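Local structure of periplasmic molybdate-binding protein (Azotobacter vinelandii, 1ATG) at residues N9-Q20 with A218-Y227; N50-E61 with V191-E202. The protein binds molybdate and tungstate in the periplasm, in a pocket between its two domains, probably as the capture component of an ABC transporter for the metal oxyanion. All coordinates share one frame; numbering follows the deposited sequence.

How the contacts relate
Contact 1 joins 9-20 to 218-227, an early helix to the last one, and contact 2 joins 50-61 to 191-202, two antiparallel strands of the sheet; along the chain, both segments of contact 2 fall between those of contact 1. Their centres lie about 17 Å apart, yet they touch near the anion pocket, where Asn9 OD1 is 3.0 Å from Gln192 NE2, probably a hydrogen bond, and Ala55 packs on Asn9. Leu14 and Phe10 of the early helical segment rest on Phe53 of the sheet. The pair illustrates a principle of periplasmic binding proteins: distant parts of the sequence assemble one domain, and loops at the ends of its strands and helices meet the ligand.

Contact 1: N9-Q20 with A218-Y227; sequences NFLGTLEQLAGQ and AVAIIKAAGY. With WO4 (tungstate(VI)ion), chain B; EDO (1,2-ethanediol), chain E.
Segments 9-20 and 218-227 pack as two nearly antiparallel helices, 11-20 and 218-224, whose axes come within 9.9 Å at 153°, an α/α pair in the periplasmic binding protein fold. A knob-into-hole contact marks the middle: the Ile221 side chain sits as a knob among Thr13, Gln16, Leu17 and Gln20. With chi1 at -69°, CG1 lies beside the backbone N and CG2 anti to it; CG2 comes 3.8 Å from Leu17 CD2, while CD1 reaches on to Gln20 CB. The two Leu17 methyls divide their work, CD2 going to Ala218 and CD1 to Ile222 CG1, and Trp212 of helix 203-212 closes over Leu17 and Ala218. At the exposed margin a water donates to both Gln16 OE1 and Ile221 O, bridging side chain and backbone.

Beyond the helix end, a Schellman motif with Gly226 at positive phi turns the chain, and Tyr227 folds back over the start of the other helix. Phe10 directs its edge at the Tyr227 face in an offset edge-to-face pair, centroids 5.4 Å apart and planes at 74°. Thr13 OG1 meets the same tyrosine ring at its edge, 3.5 Å from CE2. Tyr227 OH donates to Asn9 OD1 at 2.7 Å, holding the amide so that ND2 faces the anion; Asn9 ND2 donates to tungstate O2 at 2.8 Å, and the backbone Asn9 N donates to the same oxygen.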
# COMPACT_ATOMS: atom_id res chain seq x y z
N ASN A 9 -2.95 -1.01 -1.13
CA ASN A 9 -2.74 0.39 -0.77
C ASN A 9 -2.80 1.33 -1.97
O ASN A 9 -3.18 2.49 -1.81
CB ASN A 9 -1.37 0.59 -0.11
CG ASN A 9 -0.21 0.63 -1.07
OD1 ASN A 9 0.26 1.69 -1.54
ND2 ASN A 9 0.28 -0.57 -1.42
N PHE A 10 -2.32 0.85 -3.12
CA PHE A 10 -2.11 1.66 -4.30
C PHE A 10 -3.26 1.65 -5.27
O PHE A 10 -3.19 2.28 -6.34
CB PHE A 10 -0.82 1.16 -4.99
CG PHE A 10 -0.16 2.09 -5.96
CD1 PHE A 10 0.30 3.34 -5.58
CD2 PHE A 10 0.03 1.69 -7.28
CE1 PHE A 10 0.94 4.16 -6.49
CE2 PHE A 10 0.66 2.53 -8.20
CZ PHE A 10 1.09 3.76 -7.79
N LEU A 11 -4.36 0.97 -4.92
CA LEU A 11 -5.47 0.85 -5.86
C LEU A 11 -6.03 2.18 -6.34
O LEU A 11 -6.15 2.41 -7.55
CB LEU A 11 -6.60 0.03 -5.22
CG LEU A 11 -7.87 -0.14 -6.07
CD1 LEU A 11 -7.57 -0.82 -7.41
CD2 LEU A 11 -8.88 -0.97 -5.29
N GLY A 12 -6.40 3.07 -5.43
CA GLY A 12 -6.99 4.35 -5.80
C GLY A 12 -6.02 5.18 -6.63
O GLY A 12 -6.41 5.84 -7.61
N THR A 13 -4.74 5.15 -6.28
CA THR A 13 -3.72 5.89 -7.04
C THR A 13 -3.53 5.28 -8.42
O THR A 13 -3.44 6.01 -9.42
CB THR A 13 -2.41 5.94 -6.25
OG1 THR A 13 -2.65 6.43 -4.92
CG2 THR A 13 -1.42 6.87 -6.95
N LEU A 14 -3.52 3.95 -8.50
CA LEU A 14 -3.39 3.31 -9.81
C LEU A 14 -4.61 3.61 -10.67
O LEU A 14 -4.45 3.75 -11.90
CB LEU A 14 -3.21 1.80 -9.63
CG LEU A 14 -3.06 1.03 -10.95
CD1 LEU A 14 -1.87 1.52 -11.78
CD2 LEU A 14 -2.90 -0.46 -10.66
N GLU A 15 -5.80 3.75 -10.09
CA GLU A 15 -6.97 4.13 -10.89
C GLU A 15 -6.75 5.51 -11.48
O GLU A 15 -7.06 5.76 -12.66
CB GLU A 15 -8.24 4.08 -10.03
CG GLU A 15 -8.66 2.65 -9.71
CD GLU A 15 -9.70 2.52 -8.62
OE1 GLU A 15 -9.87 3.46 -7.83
OE2 GLU A 15 -10.34 1.44 -8.53
N GLN A 16 -6.23 6.45 -10.69
CA GLN A 16 -5.91 7.78 -11.20
C GLN A 16 -4.86 7.69 -12.30
O GLN A 16 -4.98 8.34 -13.36
CB GLN A 16 -5.42 8.72 -10.11
CG GLN A 16 -6.47 9.03 -9.06
CD GLN A 16 -5.89 9.81 -7.90
OE1 GLN A 16 -4.80 9.52 -7.40
NE2 GLN A 16 -6.60 10.83 -7.44
N LEU A 17 -3.80 6.93 -12.08
CA LEU A 17 -2.73 6.78 -13.06
C LEU A 17 -3.23 6.15 -14.35
O LEU A 17 -2.90 6.65 -15.43
CB LEU A 17 -1.60 5.93 -12.48
CG LEU A 17 -0.79 6.58 -11.35
CD1 LEU A 17 -0.05 5.52 -10.56
CD2 LEU A 17 0.20 7.59 -11.92
N ALA A 18 -3.97 5.06 -14.25
CA ALA A 18 -4.54 4.40 -15.43
C ALA A 18 -5.42 5.36 -16.21
O ALA A 18 -5.34 5.41 -17.46
CB ALA A 18 -5.34 3.18 -14.97
N GLY A 19 -6.24 6.18 -15.58
CA GLY A 19 -7.08 7.16 -16.23
C GLY A 19 -6.24 8.16 -17.02
O GLY A 19 -6.55 8.48 -18.18
N GLN A 20 -5.16 8.66 -16.42
CA GLN A 20 -4.29 9.59 -17.12
C GLN A 20 -3.56 8.91 -18.26
O GLN A 20 -3.43 9.51 -19.36
CB GLN A 20 -3.32 10.23 -16.13
CG GLN A 20 -2.34 11.21 -16.75
CD GLN A 20 -3.00 12.38 -17.45
OE1 GLN A 20 -2.38 13.01 -18.33
NE2 GLN A 20 -4.24 12.70 -17.15
N ALA A 218 3.00 10.98 -14.10
CA ALA A 218 2.77 9.88 -13.14
C ALA A 218 3.34 10.22 -11.78
O ALA A 218 2.71 10.01 -10.74
CB ALA A 218 3.41 8.61 -13.67
N VAL A 219 4.57 10.75 -11.74
CA VAL A 219 5.18 11.11 -10.46
C VAL A 219 4.35 12.15 -9.73
O VAL A 219 4.21 12.08 -8.50
CB VAL A 219 6.64 11.56 -10.66
CG1 VAL A 219 7.22 12.25 -9.44
CG2 VAL A 219 7.54 10.37 -11.01
N ALA A 220 3.78 13.13 -10.45
CA ALA A 220 2.97 14.14 -9.80
C ALA A 220 1.71 13.52 -9.19
O ALA A 220 1.33 13.89 -8.07
CB ALA A 220 2.62 15.26 -10.76
N ILE A 221 1.09 12.57 -9.85
CA ILE A 221 -0.08 11.88 -9.31
C ILE A 221 0.31 11.08 -8.07
O ILE A 221 -0.40 11.10 -7.06
CB ILE A 221 -0.73 10.99 -10.38
CG1 ILE A 221 -1.38 11.86 -11.46
CG2 ILE A 221 -1.73 10.02 -9.78
CD1 ILE A 221 -1.75 11.15 -12.74
N ILE A 222 1.44 10.40 -8.13
CA ILE A 222 1.94 9.61 -6.99
C ILE A 222 2.21 10.50 -5.80
O ILE A 222 1.82 10.18 -4.67
CB ILE A 222 3.17 8.81 -7.45
CG1 ILE A 222 2.73 7.74 -8.46
CG2 ILE A 222 3.91 8.19 -6.28
CD1 ILE A 222 3.88 7.11 -9.21
N LYS A 223 2.87 11.64 -6.02
CA LYS A 223 3.15 12.56 -4.92
C LYS A 223 1.89 13.20 -4.35
O LYS A 223 1.78 13.42 -3.15
CB LYS A 223 4.11 13.67 -5.37
CG LYS A 223 5.51 13.13 -5.56
CD LYS A 223 6.55 14.23 -5.72
CE LYS A 223 7.95 13.67 -5.95
NZ LYS A 223 8.97 14.76 -5.82
N ALA A 224 0.89 13.48 -5.20
CA ALA A 224 -0.36 14.05 -4.72
C ALA A 224 -1.10 13.09 -3.81
O ALA A 224 -1.87 13.50 -2.94
CB ALA A 224 -1.24 14.48 -5.89
N ALA A 225 -0.86 11.78 -3.97
CA ALA A 225 -1.44 10.76 -3.11
C ALA A 225 -0.62 10.55 -1.85
O ALA A 225 -0.94 9.65 -1.05
CB ALA A 225 -1.60 9.47 -3.88
N GLY A 226 0.42 11.32 -1.64
CA GLY A 226 1.19 11.32 -0.41
C GLY A 226 2.41 10.43 -0.40
O GLY A 226 3.12 10.37 0.61
N TYR A 227 2.69 9.74 -1.51
CA TYR A 227 3.88 8.91 -1.59
C TYR A 227 5.11 9.78 -1.84
O TYR A 227 4.99 10.89 -2.40
CB TYR A 227 3.79 7.92 -2.76
CG TYR A 227 2.66 6.92 -2.64
CD1 TYR A 227 2.81 5.75 -1.92
CD2 TYR A 227 1.44 7.15 -3.26
CE1 TYR A 227 1.80 4.81 -1.80
CE2 TYR A 227 0.41 6.23 -3.15
CZ TYR A 227 0.60 5.07 -2.41
OH TYR A 227 -0.47 4.20 -2.32
W WO4 B . -0.90 -4.04 1.09
O1 WO4 B . -2.57 -4.51 1.44
O2 WO4 B . -0.84 -2.62 0.10
O3 WO4 B . -0.02 -3.68 2.59
O4 WO4 B . -0.03 -5.34 0.26
C1 EDO E . -4.98 12.99 -4.59
O1 EDO E . -6.19 12.68 -5.48
C2 EDO E . -5.29 13.12 -3.09
O2 EDO E . -6.42 12.10 -2.73
O HOH W 1 -3.09 11.55 -6.77

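Contact 2: N50-E61 with V191-E202; sequences NVFFSADEKSPE and VQQAVITKSTAE
Asn50 meets Thr197 and Thr200 at the start of an antiparallel strand ladder, its carbonyl O taking the Thr197 N-H from above the carbonyl plane while its ND2 comes within 2.6 Å of Thr200 OG1. A water joins the same ND2 to Ala201 N, and the Asn50 OD1 end turns to Lys3 N. Val51 and Ile196 form a non-hydrogen-bonded pair. Phe52 then forms the hydrogen-bonded pair with Val195, each N donating to the other's O at 3.0 Å. Phe53 sends its CD1 to Ala194 CB at 3.5 Å on the face that also carries Val51 and Ile196. Ser54 N bonds to Gln193 O, and its OG donates to Asp56 OD1; Ser59 N reaches that oxygen from the opposite face of the carboxylate, capping helix 58-65. Asp56 O in turn accepts from Gln193 N. Glu57 CG, anti to the carbonyl carbon (chi1 -53°), starts an extended chain past Val191, CD 3.6 Å from Val191 CG1, and the carboxylate stands at 90° to the Gln193 amide, which is bonded instead to Arg74 and Thr76. An alanine at Glu57 would lose this cover and is likely to leave Val191 CG1 and one side of the Gln193 side chain less closely packed. Pro60 CB closes on Val195 CG1 at 3.9 Å. Strand 51-53 lies between strands 2-7 and 191-196, with helix 36-44 against Phe52 and helix 203-212 against Val51, Phe53 and Ile196.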
# COMPACT_ATOMS: atom_id res chain seq x y z
N ASN A 50 0.41 -8.74 -16.39
CA ASN A 50 1.54 -8.18 -17.11
C ASN A 50 2.50 -7.42 -16.20
O ASN A 50 3.71 -7.44 -16.37
CB ASN A 50 1.04 -7.23 -18.21
CG ASN A 50 0.19 -7.99 -19.21
OD1 ASN A 50 -0.93 -7.62 -19.50
ND2 ASN A 50 0.78 -9.07 -19.71
N VAL A 51 1.92 -6.70 -15.23
CA VAL A 51 2.66 -5.84 -14.31
C VAL A 51 2.13 -6.03 -12.88
O VAL A 51 0.93 -6.16 -12.70
CB VAL A 51 2.48 -4.36 -14.69
CG1 VAL A 51 3.09 -3.40 -13.67
CG2 VAL A 51 3.07 -4.02 -16.06
N PHE A 52 3.05 -6.02 -11.93
CA PHE A 52 2.73 -6.14 -10.52
C PHE A 52 3.36 -4.96 -9.75
O PHE A 52 4.55 -4.77 -9.79
CB PHE A 52 3.25 -7.46 -9.96
CG PHE A 52 3.22 -7.66 -8.48
CD1 PHE A 52 2.20 -7.23 -7.65
CD2 PHE A 52 4.28 -8.36 -7.90
CE1 PHE A 52 2.25 -7.47 -6.28
CE2 PHE A 52 4.32 -8.61 -6.53
CZ PHE A 52 3.30 -8.17 -5.72
N PHE A 53 2.49 -4.25 -9.02
CA PHE A 53 2.89 -3.22 -8.07
C PHE A 53 2.77 -3.81 -6.65
O PHE A 53 1.66 -4.06 -6.18
CB PHE A 53 1.99 -1.99 -8.17
CG PHE A 53 2.18 -1.22 -9.44
CD1 PHE A 53 3.24 -0.36 -9.61
CD2 PHE A 53 1.28 -1.38 -10.48
CE1 PHE A 53 3.42 0.34 -10.79
CE2 PHE A 53 1.44 -0.67 -11.67
CZ PHE A 53 2.51 0.19 -11.81
N SER A 54 3.91 -4.04 -6.03
CA SER A 54 3.87 -4.56 -4.66
C SER A 54 3.89 -3.42 -3.64
O SER A 54 4.28 -2.28 -4.01
CB SER A 54 5.08 -5.45 -4.42
OG SER A 54 4.95 -6.10 -3.17
N ALA A 55 3.60 -3.70 -2.37
CA ALA A 55 3.77 -2.71 -1.31
C ALA A 55 5.13 -2.88 -0.64
O ALA A 55 5.40 -2.19 0.33
CB ALA A 55 2.67 -2.83 -0.26
N ASP A 56 5.99 -3.76 -1.16
CA ASP A 56 7.32 -3.96 -0.62
C ASP A 56 8.31 -4.22 -1.76
O ASP A 56 8.00 -4.13 -2.94
CB ASP A 56 7.35 -5.12 0.38
CG ASP A 56 7.09 -6.49 -0.18
OD1 ASP A 56 7.03 -6.72 -1.40
OD2 ASP A 56 6.89 -7.41 0.69
N GLU A 57 9.54 -4.49 -1.36
CA GLU A 57 10.63 -4.86 -2.24
C GLU A 57 10.77 -6.38 -2.26
O GLU A 57 11.13 -6.97 -3.28
CB GLU A 57 11.97 -4.30 -1.77
CG GLU A 57 12.01 -2.82 -1.51
CD GLU A 57 13.44 -2.30 -1.46
OE1 GLU A 57 14.00 -2.06 -2.55
OE2 GLU A 57 13.97 -2.16 -0.34
N LYS A 58 10.47 -7.04 -1.14
CA LYS A 58 10.65 -8.48 -1.02
C LYS A 58 9.94 -9.29 -2.09
O LYS A 58 10.60 -10.16 -2.70
CB LYS A 58 10.18 -8.95 0.37
CG LYS A 58 10.32 -10.44 0.64
CD LYS A 58 9.67 -10.83 1.96
CE LYS A 58 8.17 -10.97 1.82
NZ LYS A 58 7.55 -11.45 3.09
N SER A 59 8.66 -9.06 -2.35
CA SER A 59 7.95 -9.88 -3.34
C SER A 59 8.52 -9.68 -4.72
O SER A 59 8.90 -10.68 -5.36
CB SER A 59 6.44 -9.78 -3.25
OG SER A 59 5.99 -10.57 -2.14
N PRO A 60 8.68 -8.46 -5.22
CA PRO A 60 9.32 -8.24 -6.51
C PRO A 60 10.71 -8.85 -6.56
O PRO A 60 11.09 -9.44 -7.59
CB PRO A 60 9.36 -6.71 -6.62
CG PRO A 60 8.11 -6.31 -5.88
CD PRO A 60 8.15 -7.20 -4.65
N GLU A 61 11.53 -8.73 -5.54
CA GLU A 61 12.87 -9.31 -5.50
C GLU A 61 12.82 -10.83 -5.61
O GLU A 61 13.58 -11.42 -6.41
CB GLU A 61 13.61 -8.93 -4.22
CG GLU A 61 14.09 -7.49 -4.18
CD GLU A 61 14.54 -7.03 -2.81
OE1 GLU A 61 14.30 -7.73 -1.80
OE2 GLU A 61 15.14 -5.93 -2.73
N VAL A 191 8.95 0.80 1.11
CA VAL A 191 9.53 0.97 -0.22
C VAL A 191 8.84 0.04 -1.19
O VAL A 191 8.90 -1.18 -1.02
CB VAL A 191 11.06 0.75 -0.15
CG1 VAL A 191 11.62 0.85 -1.56
CG2 VAL A 191 11.68 1.76 0.79
N GLN A 192 8.10 0.61 -2.14
CA GLN A 192 7.23 -0.19 -2.99
C GLN A 192 7.82 -0.38 -4.37
O GLN A 192 8.13 0.59 -5.07
CB GLN A 192 5.85 0.50 -3.07
CG GLN A 192 5.33 0.87 -1.69
CD GLN A 192 3.94 1.42 -1.57
OE1 GLN A 192 3.61 2.01 -0.54
NE2 GLN A 192 3.06 1.22 -2.55
N GLN A 193 7.98 -1.66 -4.75
CA GLN A 193 8.57 -1.96 -6.04
C GLN A 193 7.60 -2.65 -6.97
O GLN A 193 6.62 -3.27 -6.56
CB GLN A 193 9.83 -2.83 -5.88
CG GLN A 193 10.94 -2.09 -5.15
CD GLN A 193 12.30 -2.68 -5.50
OE1 GLN A 193 12.46 -3.90 -5.47
NE2 GLN A 193 13.24 -1.81 -5.86
N ALA A 194 7.86 -2.46 -8.27
CA ALA A 194 7.06 -3.01 -9.33
C ALA A 194 7.95 -3.83 -10.27
O ALA A 194 9.15 -3.60 -10.35
CB ALA A 194 6.37 -1.92 -10.13
N VAL A 195 7.32 -4.81 -10.91
CA VAL A 195 8.02 -5.62 -11.90
C VAL A 195 7.06 -5.91 -13.05
O VAL A 195 5.84 -5.88 -12.95
CB VAL A 195 8.52 -6.99 -11.40
CG1 VAL A 195 9.72 -6.89 -10.48
CG2 VAL A 195 7.40 -7.78 -10.73
N ILE A 196 7.68 -6.22 -14.20
CA ILE A 196 6.95 -6.77 -15.33
C ILE A 196 7.03 -8.30 -15.16
O ILE A 196 8.06 -8.81 -14.75
CB ILE A 196 7.55 -6.38 -16.69
CG1 ILE A 196 7.37 -4.87 -16.91
CG2 ILE A 196 6.91 -7.16 -17.83
CD1 ILE A 196 8.04 -4.36 -18.18
N THR A 197 5.91 -8.96 -15.39
CA THR A 197 5.88 -10.43 -15.29
C THR A 197 6.53 -11.00 -16.55
O THR A 197 6.07 -10.67 -17.64
CB THR A 197 4.44 -10.90 -15.08
OG1 THR A 197 3.90 -10.36 -13.84
CG2 THR A 197 4.36 -12.42 -14.99
N LYS A 198 7.57 -11.81 -16.41
CA LYS A 198 8.33 -12.33 -17.55
C LYS A 198 7.52 -12.95 -18.66
O LYS A 198 7.85 -12.78 -19.85
CB LYS A 198 9.38 -13.33 -17.05
CG LYS A 198 10.48 -13.65 -18.05
CD LYS A 198 11.66 -14.31 -17.33
CE LYS A 198 12.61 -14.99 -18.28
NZ LYS A 198 13.71 -15.69 -17.55
N SER A 199 6.46 -13.66 -18.36
CA SER A 199 5.60 -14.34 -19.30
C SER A 199 4.62 -13.44 -20.03
O SER A 199 3.80 -13.93 -20.82
CB SER A 199 4.81 -15.42 -18.54
OG SER A 199 3.88 -14.83 -17.64
N THR A 200 4.63 -12.13 -19.79
CA THR A 200 3.70 -11.23 -20.43
C THR A 200 3.63 -11.41 -21.95
O THR A 200 4.65 -11.57 -22.62
CB THR A 200 4.08 -9.76 -20.15
OG1 THR A 200 3.17 -8.91 -20.84
CG2 THR A 200 5.50 -9.45 -20.58
N ALA A 201 2.42 -11.28 -22.48
CA ALA A 201 2.23 -11.34 -23.93
C ALA A 201 2.09 -9.93 -24.49
O ALA A 201 1.69 -9.71 -25.64
CB ALA A 201 1.00 -12.18 -24.26
N GLU A 202 2.38 -8.92 -23.66
CA GLU A 202 2.31 -7.52 -24.03
C GLU A 202 3.56 -6.80 -23.52
O GLU A 202 3.48 -5.75 -22.86
CB GLU A 202 1.06 -6.86 -23.45
CG GLU A 202 -0.28 -7.27 -24.04
CD GLU A 202 -0.66 -6.53 -25.30
OE1 GLU A 202 0.24 -6.16 -26.09
OE2 GLU A 202 -1.87 -6.33 -25.53
O HOH W 2 -0.04 -11.25 -21.01
O HOH W 3 9.77 -2.43 1.26